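Local structure of cadherin-related family member 2 (Mus musculus, 5CYX) at residues D97-I102 and G135-V140; A187-G192 and P198-S203. The protein probably joins microvilli of the epithelial brush border through calcium-dependent adhesion to CDHR5, using an extracellular region whose first three cadherin repeats make up this chain. All coordinates share one frame; numbering follows the deposited sequence.

In the fold
Both contacts lie at the calcium-filled junction between the first and second cadherin repeats, with their centres about 7 Å apart. They follow one another along the chain. Contact 1 brings the linker 97-102, which leaves strand 86-96 of the first repeat, against the loop 135-140 ahead of strand 140-148. Contact 2 then lies wholly in the second repeat, where the end of strand 180-189 faces the chain leaving the short hairpin of strands 192-194 and 197-199. Through a shared calcium ion the linker is fastened to the end of the second repeat that faces the first, while probable hydrogen bonds from T136 and L139 to G191 and S190 join loop 135-140 to 187-192.

Contact 1 of 2, residues D97-I102 and G135-V140; sequences DRNDNI and GTAGLV. With CA (calcium ion), chain C; CA (calcium ion), chain D; CA (calcium ion), chain B.
N99 OD1 and A137 O grip the same calcium ion (chain D), the amide oxygen of N99 binding it at 2.3 Å. The two acceptors N99 OD1 and A137 O lie 3.4 Å apart; they come this near because both bind one ion, whose positive charge probably offsets their repulsion. With CG anti to the backbone N (chi1 -165°), the N99 amide lies against the A137 methyl, N99 CG to A137 CB 3.6 Å. Asparagine suits the place because its other end, ND2, donates to K199 O; alanine offers its carbonyl and a small methyl that lets the amide come close. N101 O is a further ligand, and D131, D133 and D189 complete the site.

D100 links the other two calcium ions, D100 OD1 on the chain C ion at 2.4 Å and D100 OD2 on the chain B ion at 2.2 Å, a role that the two oxygens of a carboxylate suit well. E18 and E69 also bind both, with D67 on the chain B ion and D97 OD1, R98 O and D133 on the chain C ion. R98 turns its guanidinium back, R98 NH2 donating to D97 O at 2.8 Å. Spelled D-R-N-D-N, residues 97-101 form the DXNDN calcium-binding linker motif found between successive cadherin repeats.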
# COMPACT_ATOMS: atom_id res chain seq x y z
N ASP A 97 18.45 13.60 24.23
CA ASP A 97 17.40 12.61 24.15
C ASP A 97 18.02 11.20 24.13
O ASP A 97 19.07 10.98 23.47
CB ASP A 97 16.55 12.81 22.86
CG ASP A 97 15.24 11.99 22.88
OD1 ASP A 97 14.75 11.60 23.98
OD2 ASP A 97 14.72 11.70 21.77
N ARG A 98 17.40 10.29 24.89
CA ARG A 98 17.74 8.83 24.75
C ARG A 98 16.41 8.03 24.60
O ARG A 98 15.28 8.54 24.94
CB ARG A 98 18.55 8.37 25.94
CG ARG A 98 19.94 8.98 26.04
CD ARG A 98 20.89 8.21 25.16
NE ARG A 98 22.22 8.78 25.13
CZ ARG A 98 22.64 9.77 24.35
NH1 ARG A 98 23.90 10.16 24.42
NH2 ARG A 98 21.83 10.38 23.50
N ASN A 99 16.51 6.82 24.06
CA ASN A 99 15.33 6.02 23.81
C ASN A 99 14.80 5.34 25.09
O ASN A 99 14.98 4.11 25.28
CB ASN A 99 15.57 5.01 22.72
CG ASN A 99 14.32 4.43 22.19
OD1 ASN A 99 13.22 4.88 22.51
ND2 ASN A 99 14.46 3.40 21.41
N ASP A 100 14.15 6.15 25.94
CA ASP A 100 13.52 5.66 27.18
C ASP A 100 12.01 5.68 27.07
O ASP A 100 11.37 5.43 28.07
CB ASP A 100 13.95 6.53 28.39
CG ASP A 100 13.61 8.06 28.17
OD1 ASP A 100 13.30 8.49 27.05
OD2 ASP A 100 13.59 8.82 29.14
N ASN A 101 11.40 6.03 25.92
CA ASN A 101 9.92 5.86 25.86
C ASN A 101 9.51 4.78 24.88
O ASN A 101 10.26 4.50 23.94
CB ASN A 101 9.20 7.16 25.58
CG ASN A 101 9.21 8.09 26.76
OD1 ASN A 101 8.44 7.91 27.71
ND2 ASN A 101 10.06 9.08 26.72
N ILE A 102 8.36 4.13 25.18
CA ILE A 102 7.74 3.15 24.27
C ILE A 102 6.56 3.71 23.43
O ILE A 102 5.89 4.69 23.84
CB ILE A 102 7.26 1.87 24.96
CG1 ILE A 102 6.11 2.16 25.97
CG2 ILE A 102 8.38 1.18 25.73
CD1 ILE A 102 5.52 0.88 26.55
N GLY A 135 13.39 11.83 16.95
CA GLY A 135 14.28 11.11 16.06
C GLY A 135 13.82 9.67 15.90
O GLY A 135 12.63 9.34 16.10
N THR A 136 14.74 8.80 15.46
CA THR A 136 14.35 7.42 15.16
C THR A 136 13.84 6.75 16.42
O THR A 136 13.08 5.82 16.36
CB THR A 136 15.48 6.58 14.55
OG1 THR A 136 16.56 6.56 15.47
CG2 THR A 136 15.99 7.26 13.20
N ALA A 137 14.29 7.22 17.57
CA ALA A 137 13.75 6.71 18.84
C ALA A 137 12.27 6.99 19.01
O ALA A 137 11.60 6.40 19.90
CB ALA A 137 14.50 7.32 19.99
N GLY A 138 11.76 7.97 18.24
CA GLY A 138 10.35 8.31 18.27
C GLY A 138 9.53 7.85 17.09
O GLY A 138 8.34 8.06 17.06
N LEU A 139 10.15 7.19 16.14
CA LEU A 139 9.56 6.93 14.84
C LEU A 139 8.99 5.50 14.87
O LEU A 139 9.76 4.48 14.92
CB LEU A 139 10.66 7.02 13.78
CG LEU A 139 10.22 6.97 12.32
CD1 LEU A 139 9.21 8.10 12.04
CD2 LEU A 139 11.43 7.12 11.41
N VAL A 140 7.65 5.44 14.81
CA VAL A 140 6.90 4.24 15.03
C VAL A 140 6.73 3.37 13.77
O VAL A 140 6.44 3.88 12.69
CB VAL A 140 5.54 4.58 15.67
CG1 VAL A 140 4.81 3.30 16.05
CG2 VAL A 140 5.76 5.43 16.92
CA CA C . 13.68 10.27 25.54
CA CA D . 11.03 5.38 21.92
CA CA B . 12.83 10.85 29.42
O HOH W 1 10.68 9.72 29.85

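Contact 2 of 2, residues A187-G192 and P198-S203; sequences ACDSGG and PKTQCS. With CA (calcium ion), chain D.
D189 reaches across to the backbone of Q201, and each part of its side chain has a task. D189 CB stands 3.9 Å from the calcium ion (chain D), and a chi1 of 56°, placing CG between the backbone N and the carbonyl carbon, swings the carboxylate toward 198-203. There D189 OD1 accepts from Q201 N at 2.9 Å and from G191 N at 3.2 Å, the donors arriving from opposite faces of the carboxylate plane; the bond from G191 makes an Asx turn. D189 OD2 binds the calcium at 2.5 Å and rests against Q201 CB. Aspartate is short enough to serve metal and turn together, while D189 N returns a bond to Q201 O.

G191 suits its place, since a CB there would probably be jammed against the carbonyl oxygen of S190 and come close to T200 OG1. Farther back, the disulfide C188 SG to C202 SG, with chi3 96°, ties the two segments together where C188 CA and C202 CA are 4.1 Å apart. Beyond it S203 N donates to A187 O at 2.8 Å, and S203 OG accepts from A187 N at 3.1 Å. An alanine at S203 would leave out that hydroxyl and is likely to strand A187 N without its partner here. Next to C188 at the end of strand 180-189, with its carboxylate held by Q201 N and the Asx turn, D189 joins D131 and D133 as the second repeat's aspartate ligands in the calcium site typical of cadherin junctions.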
# COMPACT_ATOMS: atom_id res chain seq x y z
N ALA A 187 3.78 -2.26 18.00
CA ALA A 187 4.42 -1.10 17.44
C ALA A 187 5.77 -1.00 18.11
O ALA A 187 5.83 -1.13 19.33
CB ALA A 187 3.56 0.17 17.69
N CYS A 188 6.83 -0.83 17.33
CA CYS A 188 8.15 -0.54 17.86
C CYS A 188 8.64 0.80 17.34
O CYS A 188 8.13 1.31 16.33
CB CYS A 188 9.16 -1.63 17.51
SG CYS A 188 8.59 -3.29 17.96
N ASP A 189 9.61 1.38 18.01
CA ASP A 189 10.26 2.53 17.45
C ASP A 189 11.35 1.99 16.49
O ASP A 189 11.56 0.75 16.35
CB ASP A 189 10.76 3.51 18.53
CG ASP A 189 11.69 2.88 19.53
OD1 ASP A 189 12.47 2.00 19.14
OD2 ASP A 189 11.63 3.25 20.74
N SER A 190 12.07 2.91 15.90
CA SER A 190 13.05 2.60 14.87
C SER A 190 14.47 2.63 15.50
O SER A 190 15.46 2.72 14.82
CB SER A 190 12.91 3.61 13.72
OG SER A 190 11.58 3.67 13.20
N GLY A 191 14.56 2.52 16.83
CA GLY A 191 15.83 2.44 17.51
C GLY A 191 16.45 3.79 17.82
O GLY A 191 16.04 4.86 17.29
N GLY A 192 17.45 3.70 18.67
CA GLY A 192 18.14 4.81 19.31
C GLY A 192 19.13 4.20 20.32
O GLY A 192 19.61 3.07 20.14
N PRO A 198 22.70 0.51 21.43
CA PRO A 198 21.46 0.47 20.71
C PRO A 198 20.31 -0.05 21.54
O PRO A 198 20.52 -0.90 22.36
CB PRO A 198 21.74 -0.46 19.54
CG PRO A 198 23.18 -0.27 19.28
CD PRO A 198 23.80 -0.08 20.64
N LYS A 199 19.14 0.51 21.32
CA LYS A 199 17.94 0.14 22.04
C LYS A 199 16.75 0.43 21.14
O LYS A 199 16.65 1.53 20.54
CB LYS A 199 17.86 0.93 23.33
CG LYS A 199 16.59 0.68 24.14
CD LYS A 199 16.60 -0.77 24.68
CE LYS A 199 15.41 -1.03 25.60
NZ LYS A 199 15.40 -2.46 26.01
N THR A 200 15.90 -0.58 20.97
CA THR A 200 14.62 -0.43 20.26
C THR A 200 13.55 -0.72 21.29
O THR A 200 13.68 -1.69 22.03
CB THR A 200 14.51 -1.44 19.11
OG1 THR A 200 15.47 -1.13 18.07
CG2 THR A 200 13.08 -1.44 18.52
N GLN A 201 12.49 0.10 21.35
CA GLN A 201 11.38 -0.19 22.32
C GLN A 201 10.13 -0.66 21.62
O GLN A 201 9.84 -0.18 20.52
CB GLN A 201 11.06 1.04 23.14
CG GLN A 201 12.24 1.63 23.90
CD GLN A 201 12.42 1.05 25.27
OE1 GLN A 201 11.76 0.08 25.66
NE2 GLN A 201 13.33 1.63 26.03
N CYS A 202 9.40 -1.59 22.25
CA CYS A 202 8.14 -2.13 21.67
C CYS A 202 6.92 -1.90 22.59
O CYS A 202 7.06 -1.73 23.79
CB CYS A 202 8.31 -3.63 21.28
SG CYS A 202 9.46 -3.95 19.87
N SER A 203 5.74 -1.83 22.01
CA SER A 203 4.52 -1.64 22.77
C SER A 203 4.09 -2.92 23.41
O SER A 203 4.60 -3.98 23.10
CB SER A 203 3.39 -1.23 21.85
OG SER A 203 3.04 -2.33 21.03
CA CA D . 11.03 5.38 21.92